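Local atomic coordinates of glutaredoxin-like protein NrdH (Escherichia coli, PDB entry 1H75), a protein that probably serves as the electron donor for the NrdEF ribonucleotide reductase system, working as a small redox protein of the glutaredoxin family. Residues Met1-Cys11 and Gln50-Asp58. Numbering follows the deposited sequence.
Sequences MRITIYTRNDC and QLPVVIAGD
Y6 and V53 form one hydrogen-bonded pair of an antiparallel ladder, T4 and I55 the other, joining strands 3-7 and 53-56. The amide of Y6 reaches V53 O at 2.7 Å, almost straight, while V53 N returns to Y6 O in a longer, more bent bond of 3.1 Å. Past the T4-I55 pair, toward M1, a water bridges R2 O and G57 N; a second water donates to T4 OG1, which is also hydrogen-bonded to E29, and to I55 O, which already accepts T4 N.

Apolar contacts cover both faces. With its CG beside the backbone N (chi1 -69°), the Y6 ring lies back over its own strand, one face on T4 CG2, and its edge meets the neighbouring strand, CE1 lying 3.7 Å from I55 CG1. On the other face I3 and V54 run side by side, as do I5 and P52, where I5 CG2 packs 3.9 Å from P52 CB.

Beyond the ladder, L51 CD1 packs against R8 CB at 3.5 Å and sits over one face of the guanidinium, whose NH2 forms a salt bridge with D34. C11 SG packs 4.2 Å from L51 CB and beside P52 CD. P52 follows a cis peptide bond, the cis-proline that thioredoxin-fold proteins place beside their CxxC motif; the C11-C14 disulfide is probably the redox-active one.

Both strands are central in the four-stranded sheet: 29-32 runs parallel to 3-7 on its far edge, and 59-62 flanks 53-56. Helix 12-23 covers the I3, I5 and P52 face, and helix 37-45 packs on Y6 and V53.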
loop_
_atom_site.group_PDB
_atom_site.type_symbol
_atom_site.label_atom_id
_atom_site.label_comp_id
_atom_site.label_asym_id
_atom_site.label_seq_id
_atom_site.Cartn_x
_atom_site.Cartn_y
_atom_site.Cartn_z
ATOM N N MET A 1 4.497 -8.619 11.107
ATOM C CA MET A 1 4.873 -7.433 10.282
ATOM C C MET A 1 3.625 -6.731 9.765
ATOM O O MET A 1 2.801 -7.338 9.091
ATOM C CB MET A 1 5.717 -7.857 9.084
ATOM C CG MET A 1 5.981 -6.710 8.122
ATOM S SD MET A 1 6.581 -7.283 6.542
ATOM C CE MET A 1 5.098 -8.087 5.887
ATOM N N ARG A 2 3.509 -5.446 10.074
ATOM C CA ARG A 2 2.367 -4.649 9.658
ATOM C C ARG A 2 2.493 -4.191 8.201
ATOM O O ARG A 2 3.546 -3.711 7.793
ATOM C CB ARG A 2 2.255 -3.418 10.559
ATOM C CG ARG A 2 1.114 -2.484 10.209
ATOM C CD ARG A 2 1.377 -1.075 10.746
ATOM N NE ARG A 2 1.576 -1.044 12.192
ATOM C CZ ARG A 2 0.651 -1.390 13.081
ATOM N NH1 ARG A 2 -0.546 -1.802 12.670
ATOM N NH2 ARG A 2 0.912 -1.311 14.380
ATOM N N ILE A 3 1.421 -4.359 7.433
ATOM C CA ILE A 3 1.374 -3.923 6.032
ATOM C C ILE A 3 0.278 -2.862 5.974
ATOM O O ILE A 3 -0.864 -3.123 6.362
ATOM C CB ILE A 3 0.968 -5.070 5.078
ATOM C CG1 ILE A 3 1.988 -6.204 5.173
ATOM C CG2 ILE A 3 0.863 -4.556 3.641
ATOM C CD1 ILE A 3 1.564 -7.458 4.427
ATOM N N THR A 4 0.628 -1.655 5.552
ATOM C CA THR A 4 -0.368 -0.598 5.440
ATOM C C THR A 4 -0.462 -0.177 3.982
ATOM O O THR A 4 0.566 0.031 3.329
ATOM C CB THR A 4 0.026 0.637 6.264
ATOM O OG1 THR A 4 0.197 0.262 7.633
ATOM C CG2 THR A 4 -1.035 1.718 6.150
ATOM N N ILE A 5 -1.686 -0.074 3.472
ATOM C CA ILE A 5 -1.874 0.359 2.089
ATOM C C ILE A 5 -2.542 1.725 2.153
ATOM O O ILE A 5 -3.649 1.832 2.689
ATOM C CB ILE A 5 -2.823 -0.581 1.277
ATOM C CG1 ILE A 5 -2.296 -2.022 1.287
ATOM C CG2 ILE A 5 -2.965 -0.059 -0.153
ATOM C CD1 ILE A 5 -3.196 -3.039 0.540
ATOM N N TYR A 6 -1.865 2.755 1.642
ATOM C CA TYR A 6 -2.441 4.111 1.605
ATOM C C TYR A 6 -3.192 4.145 0.290
ATOM O O TYR A 6 -2.608 3.960 -0.791
ATOM C CB TYR A 6 -1.341 5.171 1.681
ATOM C CG TYR A 6 -0.693 5.160 3.061
ATOM C CD1 TYR A 6 0.433 4.374 3.327
ATOM C CD2 TYR A 6 -1.264 5.879 4.122
ATOM C CE1 TYR A 6 0.976 4.304 4.621
ATOM C CE2 TYR A 6 -0.734 5.814 5.404
ATOM C CZ TYR A 6 0.383 5.027 5.647
ATOM O OH TYR A 6 0.877 4.964 6.927
ATOM N N THR A 7 -4.485 4.449 0.372
ATOM C CA THR A 7 -5.330 4.343 -0.797
ATOM C C THR A 7 -6.296 5.496 -1.094
ATOM O O THR A 7 -6.383 6.459 -0.340
ATOM C CB THR A 7 -6.133 3.026 -0.632
ATOM O OG1 THR A 7 -6.801 2.689 -1.846
ATOM C CG2 THR A 7 -7.155 3.175 0.518
ATOM N N ARG A 8 -7.022 5.356 -2.199
ATOM C CA ARG A 8 -8.007 6.339 -2.657
ATOM C C ARG A 8 -9.122 5.585 -3.391
ATOM O O ARG A 8 -8.865 4.555 -4.008
ATOM C CB ARG A 8 -7.322 7.342 -3.606
ATOM C CG ARG A 8 -8.248 8.103 -4.530
ATOM C CD ARG A 8 -7.505 9.219 -5.218
ATOM N NE ARG A 8 -7.029 10.234 -4.282
ATOM C CZ ARG A 8 -6.057 11.098 -4.562
ATOM N NH1 ARG A 8 -5.459 11.065 -5.748
ATOM N NH2 ARG A 8 -5.689 11.999 -3.668
ATOM N N ASN A 9 -10.360 6.077 -3.318
ATOM C CA ASN A 9 -11.462 5.410 -4.016
ATOM C C ASN A 9 -11.307 5.699 -5.506
ATOM O O ASN A 9 -10.666 6.669 -5.887
ATOM C CB ASN A 9 -12.821 5.924 -3.512
ATOM C CG ASN A 9 -13.090 5.548 -2.053
ATOM O OD1 ASN A 9 -13.199 4.369 -1.716
ATOM N ND2 ASN A 9 -13.195 6.552 -1.184
ATOM N N ASP A 10 -11.860 4.837 -6.351
ATOM C CA ASP A 10 -11.772 5.034 -7.796
ATOM C C ASP A 10 -10.328 4.933 -8.295
ATOM O O ASP A 10 -9.986 5.444 -9.366
ATOM C CB ASP A 10 -12.352 6.403 -8.179
ATOM C CG ASP A 10 -12.384 6.621 -9.676
ATOM O OD1 ASP A 10 -13.195 5.952 -10.354
ATOM O OD2 ASP A 10 -11.596 7.454 -10.176
ATOM N N CYS A 11 -9.486 4.268 -7.508
ATOM C CA CYS A 11 -8.078 4.090 -7.856
ATOM C C CYS A 11 -7.909 2.615 -8.237
ATOM O O CYS A 11 -7.972 1.726 -7.380
ATOM C CB CYS A 11 -7.202 4.486 -6.647
ATOM S SG CYS A 11 -5.457 3.939 -6.699
ATOM N N GLN A 50 2.253 8.871 -6.563
ATOM C CA GLN A 50 1.144 8.092 -7.094
ATOM C C GLN A 50 0.628 7.158 -6.021
ATOM O O GLN A 50 1.320 6.889 -5.036
ATOM C CB GLN A 50 1.589 7.273 -8.305
ATOM C CG GLN A 50 2.609 6.218 -7.969
ATOM C CD GLN A 50 2.905 5.270 -9.134
ATOM O OE1 GLN A 50 3.781 4.413 -9.033
ATOM N NE2 GLN A 50 2.173 5.419 -10.239
ATOM N N LEU A 51 -0.592 6.674 -6.209
ATOM C CA LEU A 51 -1.190 5.742 -5.266
ATOM C C LEU A 51 -1.382 4.389 -5.922
ATOM O O LEU A 51 -1.405 4.267 -7.150
ATOM C CB LEU A 51 -2.543 6.254 -4.781
ATOM C CG LEU A 51 -2.503 7.545 -3.971
ATOM C CD1 LEU A 51 -3.902 8.120 -3.831
ATOM C CD2 LEU A 51 -1.913 7.246 -2.610
ATOM N N PRO A 52 -1.475 3.340 -5.103
ATOM C CA PRO A 52 -1.394 3.366 -3.645
ATOM C C PRO A 52 0.060 3.474 -3.187
ATOM O O PRO A 52 0.984 3.411 -3.989
ATOM C CB PRO A 52 -1.942 1.994 -3.263
ATOM C CG PRO A 52 -1.365 1.130 -4.384
ATOM C CD PRO A 52 -1.671 1.964 -5.604
ATOM N N VAL A 53 0.241 3.653 -1.889
ATOM C CA VAL A 53 1.572 3.596 -1.324
ATOM C C VAL A 53 1.489 2.449 -0.324
ATOM O O VAL A 53 0.569 2.390 0.504
ATOM C CB VAL A 53 2.004 4.891 -0.609
ATOM C CG1 VAL A 53 3.305 4.636 0.164
ATOM C CG2 VAL A 53 2.255 5.980 -1.639
ATOM N N VAL A 54 2.422 1.512 -0.416
ATOM C CA VAL A 54 2.446 0.396 0.511
ATOM C C VAL A 54 3.666 0.522 1.385
ATOM O O VAL A 54 4.779 0.737 0.880
ATOM C CB VAL A 54 2.530 -0.977 -0.210
ATOM C CG1 VAL A 54 2.681 -2.087 0.825
ATOM C CG2 VAL A 54 1.307 -1.199 -1.072
ATOM N N ILE A 55 3.460 0.433 2.693
ATOM C CA ILE A 55 4.571 0.501 3.648
ATOM C C ILE A 55 4.510 -0.792 4.450
ATOM O O ILE A 55 3.476 -1.127 5.042
ATOM C CB ILE A 55 4.444 1.706 4.642
ATOM C CG1 ILE A 55 4.420 3.035 3.897
ATOM C CG2 ILE A 55 5.592 1.668 5.655
ATOM C CD1 ILE A 55 5.581 3.277 2.954
ATOM N N ALA A 56 5.618 -1.523 4.474
ATOM C CA ALA A 56 5.659 -2.786 5.185
ATOM C C ALA A 56 7.088 -3.044 5.644
ATOM O O ALA A 56 7.970 -3.341 4.845
ATOM C CB ALA A 56 5.177 -3.900 4.258
ATOM N N GLY A 57 7.321 -2.918 6.945
ATOM C CA GLY A 57 8.674 -3.112 7.425
ATOM C C GLY A 57 9.582 -2.076 6.782
ATOM O O GLY A 57 9.278 -0.886 6.825
ATOM N N ASP A 58 10.672 -2.531 6.162
ATOM C CA ASP A 58 11.637 -1.641 5.500
ATOM C C ASP A 58 11.244 -1.290 4.071
ATOM O O ASP A 58 11.904 -0.465 3.443
ATOM C CB ASP A 58 13.026 -2.279 5.394
ATOM C CG ASP A 58 13.693 -2.515 6.729
ATOM O OD1 ASP A 58 13.308 -1.890 7.745
ATOM O OD2 ASP A 58 14.633 -3.335 6.730
HETATM O O HOH W 1 5.603 -2.509 9.020
HETATM O O HOH W 2 3.035 -0.277 7.847
#